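Local coordinates for protein 432aa long hypothetical deoxyribodipyrimidine photolyase (Sulfolobus tokodaii, PDB 2E0I) that probably repairs cyclobutane pyrimidine dimers in DNA with the energy of light, using bound flavin-adenine dinucleotide, at residues E278-A283 / S409-W414; G290-D295 / K369-F374; D206-N211 / A378-E383. All blocks are in the same frame, centred on the assembly; numbering follows the deposited sequence.

The three contacts lie along one side of the helical FAD-binding part of the photolyase fold, in the order 1, 2, 3. The centres of contacts 1 and 2 are 15 Å apart, those of 2 and 3 10 Å, and those of 1 and 3 23 Å. Along the chain, contact 2 falls within the spans of both others, whose segments alternate. Helices 278-286 and 292-304 are consecutive and serve contacts 1 and 2; helices 367-374 and 379-384, also consecutive, serve contacts 2 and 3. Tyr291 touches the 409-414 loop, and Pro292 packs on Ile381, making contact 2 the physical link. Distant parts of the sequence are thereby brought together in one helical region.

Contact 1: residues E278-A283 / S409-W414; sequences ESYFEA and SPIVNW
Tyr280 meets Ile411 and Val412 where helix 278-286 faces the loop leading into helix 414-427, in the all-helical FAD-binding domain of the photolyase fold. It is a worked example of a helix meeting a distant loop through side chains: between these two segments the contact is apolar, and no hydrogen bond crosses. The close-packed part surrounds the tyrosine ring. CG of Tyr280 is anti to the carbonyl carbon (chi1 -64°), a setting that carries the far end of the ring nearer the loop than its first bond would suggest. Two methyl groups then approach the ring obliquely at different points. CD1 of Ile411 lies 3.9 Å from Tyr280 CD1, near the base of the ring. Farther out, CG1 of Val412 comes 3.7 Å from Tyr280 CZ, the valine and tyrosine side chains reaching toward each other from their two backbones. The Ile411 methyl has a second, looser neighbour one helical turn on, with Ala283 CB 4.2 Å from Ile411 CD1.

The other side is more open. Each of the touching residues keeps some exposure, while Ser279 and Glu282 turn to solvent on the helix, Glu282 forming a salt bridge with Lys285. Arg417 of helix 414-427 touches both Tyr280 and Val412, and thus extends the patch beyond the two segments. An alanine in place of Tyr280 would take away the ring and is likely to open a gap beside the Ile411 and Val412 methyls, leaving them without their aromatic partner. The loop has a polar hold of its own, for the hydroxyl of Tyr291 is hydrogen-bonded to both Val412 O and Trp414 N. At the outer end of the tyrosine, the contact finishes with Val412 CG1 3.6 Å from Tyr280 OH.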
ATOM      1  N   GLU A 278       1.883 -10.443  24.114  1.00 46.08           N
ATOM      2  CA  GLU A 278       0.533 -10.222  23.587  1.00 46.84           C
ATOM      3  C   GLU A 278      -0.238  -9.084  24.251  1.00 44.73           C
ATOM      4  O   GLU A 278      -1.171  -8.528  23.684  1.00 42.68           O
ATOM      5  CB  GLU A 278      -0.269 -11.518  23.690  1.00 49.69           C
ATOM      6  CG  GLU A 278      -0.751 -12.051  22.347  1.00 55.31           C
ATOM      7  CD  GLU A 278      -0.781 -13.577  22.295  1.00 58.67           C
ATOM      8  OE1 GLU A 278       0.312 -14.195  22.252  1.00 59.42           O
ATOM      9  OE2 GLU A 278      -1.895 -14.156  22.303  1.00 59.77           O
ATOM     10  N   SER A 279       0.170  -8.736  25.458  1.00 44.60           N
ATOM     11  CA  SER A 279      -0.469  -7.666  26.198  1.00 44.39           C
ATOM     12  C   SER A 279      -0.076  -6.292  25.645  1.00 44.03           C
ATOM     13  O   SER A 279      -0.932  -5.436  25.420  1.00 43.19           O
ATOM     14  CB  SER A 279      -0.074  -7.769  27.664  1.00 45.25           C
ATOM     15  OG  SER A 279      -0.695  -6.750  28.415  1.00 48.11           O
ATOM     16  N   TYR A 280       1.221  -6.073  25.443  1.00 43.46           N
ATOM     17  CA  TYR A 280       1.690  -4.804  24.896  1.00 42.32           C
ATOM     18  C   TYR A 280       1.123  -4.613  23.489  1.00 40.14           C
ATOM     19  O   TYR A 280       0.643  -3.540  23.144  1.00 39.81           O
ATOM     20  CB  TYR A 280       3.218  -4.768  24.805  1.00 44.32           C
ATOM     21  CG  TYR A 280       3.965  -4.832  26.115  1.00 45.97           C
ATOM     22  CD1 TYR A 280       3.421  -4.310  27.287  1.00 46.95           C
ATOM     23  CD2 TYR A 280       5.253  -5.361  26.167  1.00 46.96           C
ATOM     24  CE1 TYR A 280       4.148  -4.311  28.482  1.00 48.72           C
ATOM     25  CE2 TYR A 280       5.987  -5.364  27.352  1.00 48.99           C
ATOM     26  CZ  TYR A 280       5.431  -4.838  28.506  1.00 49.37           C
ATOM     27  OH  TYR A 280       6.165  -4.818  29.677  1.00 51.40           O
ATOM     28  N   PHE A 281       1.200  -5.667  22.684  1.00 37.25           N
ATOM     29  CA  PHE A 281       0.705  -5.644  21.318  1.00 35.22           C
ATOM     30  C   PHE A 281      -0.751  -5.198  21.240  1.00 35.03           C
ATOM     31  O   PHE A 281      -1.142  -4.460  20.336  1.00 33.27           O
ATOM     32  CB  PHE A 281       0.833  -7.033  20.693  1.00 33.57           C
ATOM     33  CG  PHE A 281       0.369  -7.100  19.265  1.00 31.08           C
ATOM     34  CD1 PHE A 281       0.889  -6.237  18.311  1.00 30.75           C
ATOM     35  CD2 PHE A 281      -0.588  -8.017  18.876  1.00 29.51           C
ATOM     36  CE1 PHE A 281       0.456  -6.288  16.990  1.00 29.27           C
ATOM     37  CE2 PHE A 281      -1.022  -8.074  17.560  1.00 28.58           C
ATOM     38  CZ  PHE A 281      -0.500  -7.207  16.620  1.00 28.85           C
ATOM     39  N   GLU A 282      -1.554  -5.663  22.188  1.00 35.17           N
ATOM     40  CA  GLU A 282      -2.963  -5.321  22.219  1.00 34.91           C
ATOM     41  C   GLU A 282      -3.123  -3.841  22.538  1.00 33.47           C
ATOM     42  O   GLU A 282      -4.012  -3.173  22.003  1.00 32.21           O
ATOM     43  CB  GLU A 282      -3.674  -6.166  23.265  1.00 38.26           C
ATOM     44  CG  GLU A 282      -5.178  -6.191  23.105  1.00 46.92           C
ATOM     45  CD  GLU A 282      -5.662  -7.298  22.172  1.00 51.60           C
ATOM     46  OE1 GLU A 282      -5.110  -7.427  21.053  1.00 53.62           O
ATOM     47  OE2 GLU A 282      -6.605  -8.036  22.562  1.00 54.27           O
ATOM     48  N   ALA A 283      -2.249  -3.336  23.406  1.00 32.48           N
ATOM     49  CA  ALA A 283      -2.262  -1.933  23.801  1.00 31.87           C
ATOM     50  C   ALA A 283      -1.868  -1.055  22.615  1.00 32.33           C
ATOM     51  O   ALA A 283      -2.414   0.032  22.418  1.00 33.36           O
ATOM     52  CB  ALA A 283      -1.304  -1.715  24.943  1.00 30.51           C
ATOM     53  N   SER A 409      -0.851   5.723  31.736  1.00 50.45           N
ATOM     54  CA  SER A 409       0.485   6.293  31.782  1.00 50.43           C
ATOM     55  C   SER A 409       1.373   5.348  30.983  1.00 49.79           C
ATOM     56  O   SER A 409       1.014   4.188  30.763  1.00 49.66           O
ATOM     57  CB  SER A 409       0.970   6.399  33.229  1.00 50.52           C
ATOM     58  OG  SER A 409       0.842   5.154  33.885  1.00 50.15           O
ATOM     59  N   PRO A 410       2.533   5.831  30.523  1.00 49.08           N
ATOM     60  CA  PRO A 410       3.438   4.984  29.744  1.00 48.64           C
ATOM     61  C   PRO A 410       3.470   3.529  30.203  1.00 48.16           C
ATOM     62  O   PRO A 410       3.713   3.252  31.369  1.00 49.46           O
ATOM     63  CB  PRO A 410       4.791   5.697  29.882  1.00 48.30           C
ATOM     64  CG  PRO A 410       4.574   6.735  30.982  1.00 48.68           C
ATOM     65  CD  PRO A 410       3.154   7.132  30.804  1.00 49.19           C
ATOM     66  N   ILE A 411       3.205   2.601  29.285  1.00 47.56           N
ATOM     67  CA  ILE A 411       3.202   1.178  29.622  1.00 45.92           C
ATOM     68  C   ILE A 411       4.598   0.570  29.700  1.00 45.94           C
ATOM     69  O   ILE A 411       4.733  -0.618  29.960  1.00 44.53           O
ATOM     70  CB  ILE A 411       2.374   0.343  28.614  1.00 44.87           C
ATOM     71  CG1 ILE A 411       3.002   0.428  27.219  1.00 44.51           C
ATOM     72  CG2 ILE A 411       0.934   0.829  28.603  1.00 43.31           C
ATOM     73  CD1 ILE A 411       2.501  -0.624  26.251  1.00 43.17           C
ATOM     74  N   VAL A 412       5.623   1.388  29.468  1.00 47.40           N
ATOM     75  CA  VAL A 412       7.024   0.959  29.529  1.00 49.14           C
ATOM     76  C   VAL A 412       7.907   2.190  29.372  1.00 50.85           C
ATOM     77  O   VAL A 412       7.441   3.227  28.908  1.00 51.20           O
ATOM     78  CB  VAL A 412       7.410  -0.012  28.373  1.00 48.98           C
ATOM     79  CG1 VAL A 412       6.895  -1.410  28.628  1.00 48.31           C
ATOM     80  CG2 VAL A 412       6.865   0.507  27.070  1.00 50.48           C
ATOM     81  N   ASN A 413       9.171   2.081  29.776  1.00 52.65           N
ATOM     82  CA  ASN A 413      10.119   3.177  29.608  1.00 54.13           C
ATOM     83  C   ASN A 413      10.848   2.846  28.312  1.00 53.83           C
ATOM     84  O   ASN A 413      11.609   1.882  28.259  1.00 53.81           O
ATOM     85  CB  ASN A 413      11.141   3.227  30.745  1.00 57.43           C
ATOM     86  CG  ASN A 413      12.331   4.162  30.427  1.00 61.01           C
ATOM     87  OD1 ASN A 413      13.440   3.990  30.955  1.00 61.38           O
ATOM     88  ND2 ASN A 413      12.094   5.154  29.562  1.00 61.91           N
ATOM     89  N   TRP A 414      10.631   3.642  27.275  1.00 53.54           N
ATOM     90  CA  TRP A 414      11.258   3.374  25.992  1.00 54.01           C
ATOM     91  C   TRP A 414      12.784   3.263  26.039  1.00 54.37           C
ATOM     92  O   TRP A 414      13.359   2.369  25.428  1.00 54.59           O
ATOM     93  CB  TRP A 414      10.856   4.443  24.975  1.00 53.71           C
ATOM     94  CG  TRP A 414      11.558   5.738  25.180  1.00 53.73           C
ATOM     95  CD1 TRP A 414      11.267   6.692  26.110  1.00 53.08           C
ATOM     96  CD2 TRP A 414      12.720   6.196  24.481  1.00 53.06           C
ATOM     97  NE1 TRP A 414      12.178   7.716  26.035  1.00 53.58           N
ATOM     98  CE2 TRP A 414      13.082   7.437  25.043  1.00 53.12           C
ATOM     99  CE3 TRP A 414      13.491   5.674  23.435  1.00 52.14           C
ATOM    100  CZ2 TRP A 414      14.184   8.170  24.594  1.00 52.36           C
ATOM    101  CZ3 TRP A 414      14.584   6.399  22.989  1.00 52.08           C
ATOM    102  CH2 TRP A 414      14.921   7.636  23.570  1.00 52.14           C
TER

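Contact 2: residues G290-D295 / K369-F374; sequences GYPIID and KQQEKF
A buried helix-to-helix contact joins Gln371, on helix 367-374, to Pro292 and Ile293 in the first turn of helix 292-304, within the helical FAD-binding domain of the photolyase fold. It illustrates how a side-chain amide can serve a helix start whose own hydrogen-bond pattern is not yet complete. Tyr291 is the N-cap residue, and its O accepts the amide of Asp295 at 2.9 Å. Ile293 N, nearer the start, instead donates its N-H to Gln371 OE1 at 2.9 Å, with an N-H...O angle of 152°. The donor sits above the carbonyl plane, 43° out of it, and therefore does not follow a lone pair. Gln371 reaches this position as an extended chain, its first torsion (chi1 173°) swinging CG to the far side from the backbone N.

The other end of the amide is also engaged: Gln371 NE2 is hydrogen-bonded to Ile396 O and His397 ND1, and these partners together with Ile293 N probably fix the rotation of the group. The positive start of the helix would probably polarise the carbonyl further. Apolar contact accompanies the bond. The methylenes of Gln371 run alongside Ile293 in the opposite direction, with Gln371 CG 3.7 Å from Ile293 CB. Ile293 itself continues the packing onto Leu314 and Phe380, its side chain lying about 13 Å from a bound FAD. The proline ring crosses the amide at a slant, bringing Pro292 CB to 3.7 Å from Gln371 CD.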
ATOM      1  N   GLY A 290       1.243   4.410  26.559  1.00 39.61           N
ATOM      2  CA  GLY A 290       1.264   5.649  27.323  1.00 39.47           C
ATOM      3  C   GLY A 290       1.758   6.902  26.616  1.00 37.54           C
ATOM      4  O   GLY A 290       1.791   7.973  27.211  1.00 37.21           O
ATOM      5  N   TYR A 291       2.128   6.763  25.349  1.00 36.62           N
ATOM      6  CA  TYR A 291       2.671   7.860  24.558  1.00 36.01           C
ATOM      7  C   TYR A 291       1.672   8.502  23.603  1.00 35.66           C
ATOM      8  O   TYR A 291       1.253   7.887  22.624  1.00 36.42           O
ATOM      9  CB  TYR A 291       3.857   7.349  23.752  1.00 36.02           C
ATOM     10  CG  TYR A 291       4.915   6.680  24.589  1.00 35.20           C
ATOM     11  CD1 TYR A 291       4.613   5.569  25.380  1.00 34.87           C
ATOM     12  CD2 TYR A 291       6.215   7.164  24.607  1.00 35.54           C
ATOM     13  CE1 TYR A 291       5.581   4.960  26.168  1.00 33.45           C
ATOM     14  CE2 TYR A 291       7.192   6.563  25.394  1.00 35.24           C
ATOM     15  CZ  TYR A 291       6.864   5.463  26.171  1.00 34.64           C
ATOM     16  OH  TYR A 291       7.821   4.870  26.957  1.00 35.49           O
ATOM     17  N   PRO A 292       1.304   9.765  23.861  1.00 34.49           N
ATOM     18  CA  PRO A 292       0.351  10.539  23.056  1.00 33.58           C
ATOM     19  C   PRO A 292       0.472  10.453  21.529  1.00 31.54           C
ATOM     20  O   PRO A 292      -0.509  10.165  20.845  1.00 29.51           O
ATOM     21  CB  PRO A 292       0.539  11.958  23.591  1.00 33.19           C
ATOM     22  CG  PRO A 292       0.744  11.692  25.046  1.00 33.16           C
ATOM     23  CD  PRO A 292       1.748  10.550  25.025  1.00 33.25           C
ATOM     24  N   ILE A 293       1.665  10.701  20.996  1.00 30.72           N
ATOM     25  CA  ILE A 293       1.855  10.660  19.551  1.00 30.23           C
ATOM     26  C   ILE A 293       1.612   9.273  18.964  1.00 30.83           C
ATOM     27  O   ILE A 293       1.074   9.154  17.863  1.00 30.09           O
ATOM     28  CB  ILE A 293       3.266  11.118  19.149  1.00 30.49           C
ATOM     29  CG1 ILE A 293       3.307  11.370  17.646  1.00 30.04           C
ATOM     30  CG2 ILE A 293       4.297  10.060  19.515  1.00 29.03           C
ATOM     31  CD1 ILE A 293       2.277  12.365  17.188  1.00 31.56           C
ATOM     32  N   ILE A 294       2.014   8.232  19.694  1.00 30.35           N
ATOM     33  CA  ILE A 294       1.818   6.856  19.245  1.00 29.66           C
ATOM     34  C   ILE A 294       0.327   6.521  19.292  1.00 29.55           C
ATOM     35  O   ILE A 294      -0.216   5.954  18.357  1.00 29.66           O
ATOM     36  CB  ILE A 294       2.598   5.849  20.140  1.00 29.73           C
ATOM     37  CG1 ILE A 294       4.090   6.200  20.149  1.00 29.26           C
ATOM     38  CG2 ILE A 294       2.408   4.425  19.628  1.00 27.16           C
ATOM     39  CD1 ILE A 294       4.766   6.134  18.790  1.00 27.85           C
ATOM     40  N   ASP A 295      -0.329   6.884  20.385  1.00 30.17           N
ATOM     41  CA  ASP A 295      -1.756   6.639  20.549  1.00 31.15           C
ATOM     42  C   ASP A 295      -2.569   7.350  19.488  1.00 30.12           C
ATOM     43  O   ASP A 295      -3.510   6.788  18.939  1.00 29.38           O
ATOM     44  CB  ASP A 295      -2.201   7.105  21.929  1.00 34.55           C
ATOM     45  CG  ASP A 295      -1.603   6.258  23.036  1.00 38.47           C
ATOM     46  OD1 ASP A 295      -1.393   6.781  24.155  1.00 41.17           O
ATOM     47  OD2 ASP A 295      -1.346   5.059  22.781  1.00 38.87           O
ATOM     48  N   LYS A 369      10.674  13.386  22.252  1.00 40.09           N
ATOM     49  CA  LYS A 369      11.322  14.416  21.456  1.00 42.13           C
ATOM     50  C   LYS A 369      10.600  14.542  20.124  1.00 42.21           C
ATOM     51  O   LYS A 369      10.260  15.639  19.678  1.00 42.65           O
ATOM     52  CB  LYS A 369      12.796  14.069  21.226  1.00 43.70           C
ATOM     53  CG  LYS A 369      13.726  14.723  22.228  1.00 46.34           C
ATOM     54  CD  LYS A 369      15.164  14.271  22.068  1.00 49.33           C
ATOM     55  CE  LYS A 369      16.112  15.238  22.782  1.00 51.58           C
ATOM     56  NZ  LYS A 369      15.657  15.590  24.170  1.00 52.34           N
ATOM     57  N   GLN A 370      10.359  13.394  19.508  1.00 42.16           N
ATOM     58  CA  GLN A 370       9.680  13.309  18.228  1.00 42.04           C
ATOM     59  C   GLN A 370       8.291  13.942  18.333  1.00 41.80           C
ATOM     60  O   GLN A 370       7.918  14.801  17.532  1.00 41.06           O
ATOM     61  CB  GLN A 370       9.557  11.834  17.832  1.00 42.69           C
ATOM     62  CG  GLN A 370       9.570  11.580  16.343  1.00 43.76           C
ATOM     63  CD  GLN A 370      10.939  11.767  15.749  1.00 43.89           C
ATOM     64  OE1 GLN A 370      11.124  11.689  14.536  1.00 44.55           O
ATOM     65  NE2 GLN A 370      11.916  12.014  16.606  1.00 44.22           N
ATOM     66  N   GLN A 371       7.535  13.501  19.332  1.00 42.09           N
ATOM     67  CA  GLN A 371       6.188  13.998  19.578  1.00 43.26           C
ATOM     68  C   GLN A 371       6.154  15.516  19.668  1.00 45.08           C
ATOM     69  O   GLN A 371       5.280  16.167  19.091  1.00 45.52           O
ATOM     70  CB  GLN A 371       5.643  13.410  20.883  1.00 41.83           C
ATOM     71  CG  GLN A 371       4.306  13.989  21.306  1.00 41.93           C
ATOM     72  CD  GLN A 371       3.782  13.385  22.593  1.00 41.52           C
ATOM     73  OE1 GLN A 371       3.526  12.187  22.670  1.00 41.78           O
ATOM     74  NE2 GLN A 371       3.619  14.218  23.613  1.00 41.19           N
ATOM     75  N   GLU A 372       7.118  16.072  20.394  1.00 46.82           N
ATOM     76  CA  GLU A 372       7.192  17.509  20.608  1.00 48.17           C
ATOM     77  C   GLU A 372       7.645  18.316  19.402  1.00 47.21           C
ATOM     78  O   GLU A 372       7.305  19.491  19.279  1.00 46.90           O
ATOM     79  CB  GLU A 372       8.103  17.801  21.795  1.00 50.97           C
ATOM     80  CG  GLU A 372       8.146  19.258  22.183  1.00 56.22           C
ATOM     81  CD  GLU A 372       8.636  19.457  23.599  1.00 59.25           C
ATOM     82  OE1 GLU A 372       7.973  18.937  24.524  1.00 61.15           O
ATOM     83  OE2 GLU A 372       9.675  20.129  23.790  1.00 61.14           O
ATOM     84  N   LYS A 373       8.403  17.694  18.510  1.00 46.43           N
ATOM     85  CA  LYS A 373       8.876  18.401  17.332  1.00 45.75           C
ATOM     86  C   LYS A 373       7.849  18.468  16.211  1.00 45.73           C
ATOM     87  O   LYS A 373       7.673  19.525  15.593  1.00 45.61           O
ATOM     88  CB  LYS A 373      10.149  17.755  16.790  1.00 45.92           C
ATOM     89  CG  LYS A 373      10.639  18.426  15.526  1.00 47.86           C
ATOM     90  CD  LYS A 373      11.922  17.821  15.009  1.00 49.01           C
ATOM     91  CE  LYS A 373      12.416  18.609  13.807  1.00 50.36           C
ATOM     92  NZ  LYS A 373      13.710  18.077  13.311  1.00 53.30           N
ATOM     93  N   PHE A 374       7.170  17.348  15.955  1.00 44.92           N
ATOM     94  CA  PHE A 374       6.196  17.278  14.873  1.00 44.08           C
ATOM     95  C   PHE A 374       4.754  17.567  15.217  1.00 44.83           C
ATOM     96  O   PHE A 374       3.895  17.529  14.342  1.00 45.91           O
ATOM     97  CB  PHE A 374       6.314  15.932  14.172  1.00 41.73           C
ATOM     98  CG  PHE A 374       7.645  15.720  13.534  1.00 41.02           C
ATOM     99  CD1 PHE A 374       8.083  16.570  12.521  1.00 40.40           C
ATOM    100  CD2 PHE A 374       8.493  14.709  13.975  1.00 40.52           C
ATOM    101  CE1 PHE A 374       9.348  16.418  11.958  1.00 40.12           C
ATOM    102  CE2 PHE A 374       9.764  14.549  13.418  1.00 39.99           C
ATOM    103  CZ  PHE A 374      10.193  15.404  12.409  1.00 39.58           C
TER

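Contact 3: residues D206-N211 / A378-E383; sequences DYPAEN and AKFIKE
Pro208 lies on the ring of Phe380 where the loop between helices 189-196 and 217-221 meets helix 379-384, bringing this connecting loop against the helical FAD-binding part of the photolyase fold. The aromatic interaction is a CH-pi contact. Pro208 CB stands over one face of the Phe380 ring, 3.6 Å from its centroid and 17° off the ring normal. The approach is displaced toward the rim, on the side of Phe380 CG and CD1. A chi1 of 179° places the ring of Phe380 against the loop, and chi2 of 66° turns that face to the proline; among its other neighbours are Ile293, Ala296 and Met300 of helix 292-304. The buried ring thus lies between this partly exposed loop and helix 292-304.

The second kind of interaction is plain aliphatic contact on the more exposed flank. Ala209 CB rests against the start of helix 379-384, 4.3 Å from Phe380 CB. Lys379 contributes the base of its side chain here, and its ammonium end leads away from the loop.

Polar bonds bear on the contact without crossing it. Asp375 OD2 accepts the N-H of Phe380 and Asp375 OD1 that of Ile381, which holds the beginning of the helix, and Ala209 touches the same aspartate. At the outer margin, Ala209 CB lies 3.9 Å from Lys379 CB.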
ATOM      1  N   ASP A 206       6.065  16.248   7.360  1.00 35.85           N
ATOM      2  CA  ASP A 206       6.207  15.454   8.578  1.00 36.16           C
ATOM      3  C   ASP A 206       5.204  15.818   9.653  1.00 36.03           C
ATOM      4  O   ASP A 206       4.886  15.004  10.508  1.00 36.60           O
ATOM      5  CB  ASP A 206       7.612  15.610   9.153  1.00 38.36           C
ATOM      6  CG  ASP A 206       8.675  14.972   8.281  1.00 41.58           C
ATOM      7  OD1 ASP A 206       8.817  13.728   8.334  1.00 42.64           O
ATOM      8  OD2 ASP A 206       9.361  15.715   7.535  1.00 43.20           O
ATOM      9  N   TYR A 207       4.699  17.039   9.613  1.00 35.56           N
ATOM     10  CA  TYR A 207       3.754  17.488  10.615  1.00 35.16           C
ATOM     11  C   TYR A 207       2.349  16.993  10.301  1.00 35.34           C
ATOM     12  O   TYR A 207       1.703  17.468   9.375  1.00 33.60           O
ATOM     13  CB  TYR A 207       3.812  19.005  10.686  1.00 36.55           C
ATOM     14  CG  TYR A 207       5.217  19.498  10.940  1.00 38.02           C
ATOM     15  CD1 TYR A 207       5.650  19.815  12.228  1.00 39.06           C
ATOM     16  CD2 TYR A 207       6.141  19.581   9.900  1.00 38.90           C
ATOM     17  CE1 TYR A 207       6.973  20.199  12.470  1.00 39.04           C
ATOM     18  CE2 TYR A 207       7.461  19.959  10.132  1.00 39.70           C
ATOM     19  CZ  TYR A 207       7.870  20.265  11.417  1.00 39.62           C
ATOM     20  OH  TYR A 207       9.186  20.609  11.637  1.00 40.54           O
ATOM     21  N   PRO A 208       1.861  16.018  11.084  1.00 36.07           N
ATOM     22  CA  PRO A 208       0.535  15.424  10.917  1.00 36.31           C
ATOM     23  C   PRO A 208      -0.588  16.435  11.027  1.00 37.40           C
ATOM     24  O   PRO A 208      -1.547  16.367  10.276  1.00 38.89           O
ATOM     25  CB  PRO A 208       0.461  14.392  12.041  1.00 36.19           C
ATOM     26  CG  PRO A 208       1.874  14.099  12.358  1.00 36.64           C
ATOM     27  CD  PRO A 208       2.538  15.436  12.255  1.00 36.25           C
ATOM     28  N   ALA A 209      -0.479  17.361  11.972  1.00 38.34           N
ATOM     29  CA  ALA A 209      -1.520  18.359  12.167  1.00 39.48           C
ATOM     30  C   ALA A 209      -1.734  19.179  10.899  1.00 41.08           C
ATOM     31  O   ALA A 209      -2.864  19.511  10.540  1.00 41.96           O
ATOM     32  CB  ALA A 209      -1.166  19.259  13.327  1.00 40.02           C
ATOM     33  N   GLU A 210      -0.646  19.514  10.219  1.00 42.47           N
ATOM     34  CA  GLU A 210      -0.744  20.268   8.977  1.00 43.23           C
ATOM     35  C   GLU A 210      -1.290  19.323   7.904  1.00 42.12           C
ATOM     36  O   GLU A 210      -1.512  18.141   8.165  1.00 41.87           O
ATOM     37  CB  GLU A 210       0.635  20.829   8.604  1.00 44.58           C
ATOM     38  CG  GLU A 210       1.073  21.933   9.565  1.00 48.50           C
ATOM     39  CD  GLU A 210       2.514  22.382   9.382  1.00 52.18           C
ATOM     40  OE1 GLU A 210       2.900  22.733   8.242  1.00 54.58           O
ATOM     41  OE2 GLU A 210       3.260  22.400  10.392  1.00 52.84           O
ATOM     42  N   ASN A 211      -1.531  19.820   6.703  1.00 41.13           N
ATOM     43  CA  ASN A 211      -2.064  18.928   5.690  1.00 40.97           C
ATOM     44  C   ASN A 211      -1.130  18.888   4.501  1.00 38.26           C
ATOM     45  O   ASN A 211      -1.538  19.150   3.377  1.00 38.59           O
ATOM     46  CB  ASN A 211      -3.441  19.409   5.250  1.00 44.75           C
ATOM     47  CG  ASN A 211      -4.411  18.271   5.082  1.00 49.21           C
ATOM     48  OD1 ASN A 211      -5.407  18.385   4.363  1.00 52.79           O
ATOM     49  ND2 ASN A 211      -4.131  17.153   5.756  1.00 50.97           N
ATOM     50  N   ALA A 378       0.277  19.971  19.833  1.00 44.36           N
ATOM     51  CA  ALA A 378      -0.466  18.769  20.183  1.00 42.48           C
ATOM     52  C   ALA A 378      -1.823  18.753  19.476  1.00 41.34           C
ATOM     53  O   ALA A 378      -2.757  18.087  19.920  1.00 40.10           O
ATOM     54  CB  ALA A 378      -0.657  18.686  21.692  1.00 41.54           C
ATOM     55  N   LYS A 379      -1.924  19.485  18.368  1.00 40.65           N
ATOM     56  CA  LYS A 379      -3.169  19.530  17.609  1.00 41.46           C
ATOM     57  C   LYS A 379      -3.566  18.150  17.078  1.00 40.19           C
ATOM     58  O   LYS A 379      -4.739  17.762  17.149  1.00 38.74           O
ATOM     59  CB  LYS A 379      -3.054  20.520  16.443  1.00 44.26           C
ATOM     60  CG  LYS A 379      -3.061  21.989  16.867  1.00 48.63           C
ATOM     61  CD  LYS A 379      -3.234  22.928  15.663  1.00 52.13           C
ATOM     62  CE  LYS A 379      -3.380  24.405  16.079  1.00 54.45           C
ATOM     63  NZ  LYS A 379      -2.151  24.998  16.714  1.00 55.21           N
ATOM     64  N   PHE A 380      -2.591  17.415  16.541  1.00 38.84           N
ATOM     65  CA  PHE A 380      -2.838  16.075  16.011  1.00 37.22           C
ATOM     66  C   PHE A 380      -3.266  15.147  17.136  1.00 37.28           C
ATOM     67  O   PHE A 380      -4.237  14.395  17.008  1.00 37.27           O
ATOM     68  CB  PHE A 380      -1.581  15.502  15.356  1.00 35.60           C
ATOM     69  CG  PHE A 380      -1.767  14.114  14.803  1.00 34.71           C
ATOM     70  CD1 PHE A 380      -2.633  13.885  13.729  1.00 34.04           C
ATOM     71  CD2 PHE A 380      -1.080  13.030  15.352  1.00 33.41           C
ATOM     72  CE1 PHE A 380      -2.811  12.592  13.210  1.00 32.91           C
ATOM     73  CE2 PHE A 380      -1.252  11.738  14.841  1.00 31.53           C
ATOM     74  CZ  PHE A 380      -2.117  11.519  13.771  1.00 31.94           C
ATOM     75  N   ILE A 381      -2.530  15.206  18.238  1.00 36.72           N
ATOM     76  CA  ILE A 381      -2.820  14.386  19.396  1.00 36.95           C
ATOM     77  C   ILE A 381      -4.221  14.668  19.925  1.00 37.87           C
ATOM     78  O   ILE A 381      -4.991  13.743  20.188  1.00 37.42           O
ATOM     79  CB  ILE A 381      -1.780  14.635  20.496  1.00 36.17           C
ATOM     80  CG1 ILE A 381      -0.431  14.079  20.040  1.00 36.32           C
ATOM     81  CG2 ILE A 381      -2.218  13.991  21.790  1.00 36.73           C
ATOM     82  CD1 ILE A 381       0.717  14.368  20.968  1.00 36.74           C
ATOM     83  N   LYS A 382      -4.554  15.947  20.066  1.00 39.52           N
ATOM     84  CA  LYS A 382      -5.867  16.345  20.571  1.00 40.96           C
ATOM     85  C   LYS A 382      -6.996  15.930  19.631  1.00 42.02           C
ATOM     86  O   LYS A 382      -8.130  15.692  20.064  1.00 41.70           O
ATOM     87  CB  LYS A 382      -5.911  17.860  20.785  1.00 40.90           C
ATOM     88  CG  LYS A 382      -5.281  18.346  22.078  1.00 42.06           C
ATOM     89  CD  LYS A 382      -5.082  19.857  22.028  1.00 44.02           C
ATOM     90  CE  LYS A 382      -4.749  20.431  23.384  1.00 43.72           C
ATOM     91  NZ  LYS A 382      -5.922  20.289  24.283  1.00 45.44           N
ATOM     92  N   GLU A 383      -6.682  15.840  18.343  1.00 42.76           N
ATOM     93  CA  GLU A 383      -7.675  15.471  17.350  1.00 42.75           C
ATOM     94  C   GLU A 383      -8.022  13.996  17.395  1.00 42.04           C
ATOM     95  O   GLU A 383      -9.112  13.604  16.983  1.00 42.58           O
ATOM     96  CB  GLU A 383      -7.177  15.826  15.950  1.00 44.95           C
ATOM     97  CG  GLU A 383      -8.216  15.624  14.860  1.00 49.38           C
ATOM     98  CD  GLU A 383      -9.414  16.545  15.025  1.00 53.21           C
ATOM     99  OE1 GLU A 383      -9.221  17.790  15.004  1.00 55.34           O
ATOM    100  OE2 GLU A 383     -10.547  16.025  15.175  1.00 54.56           O
TER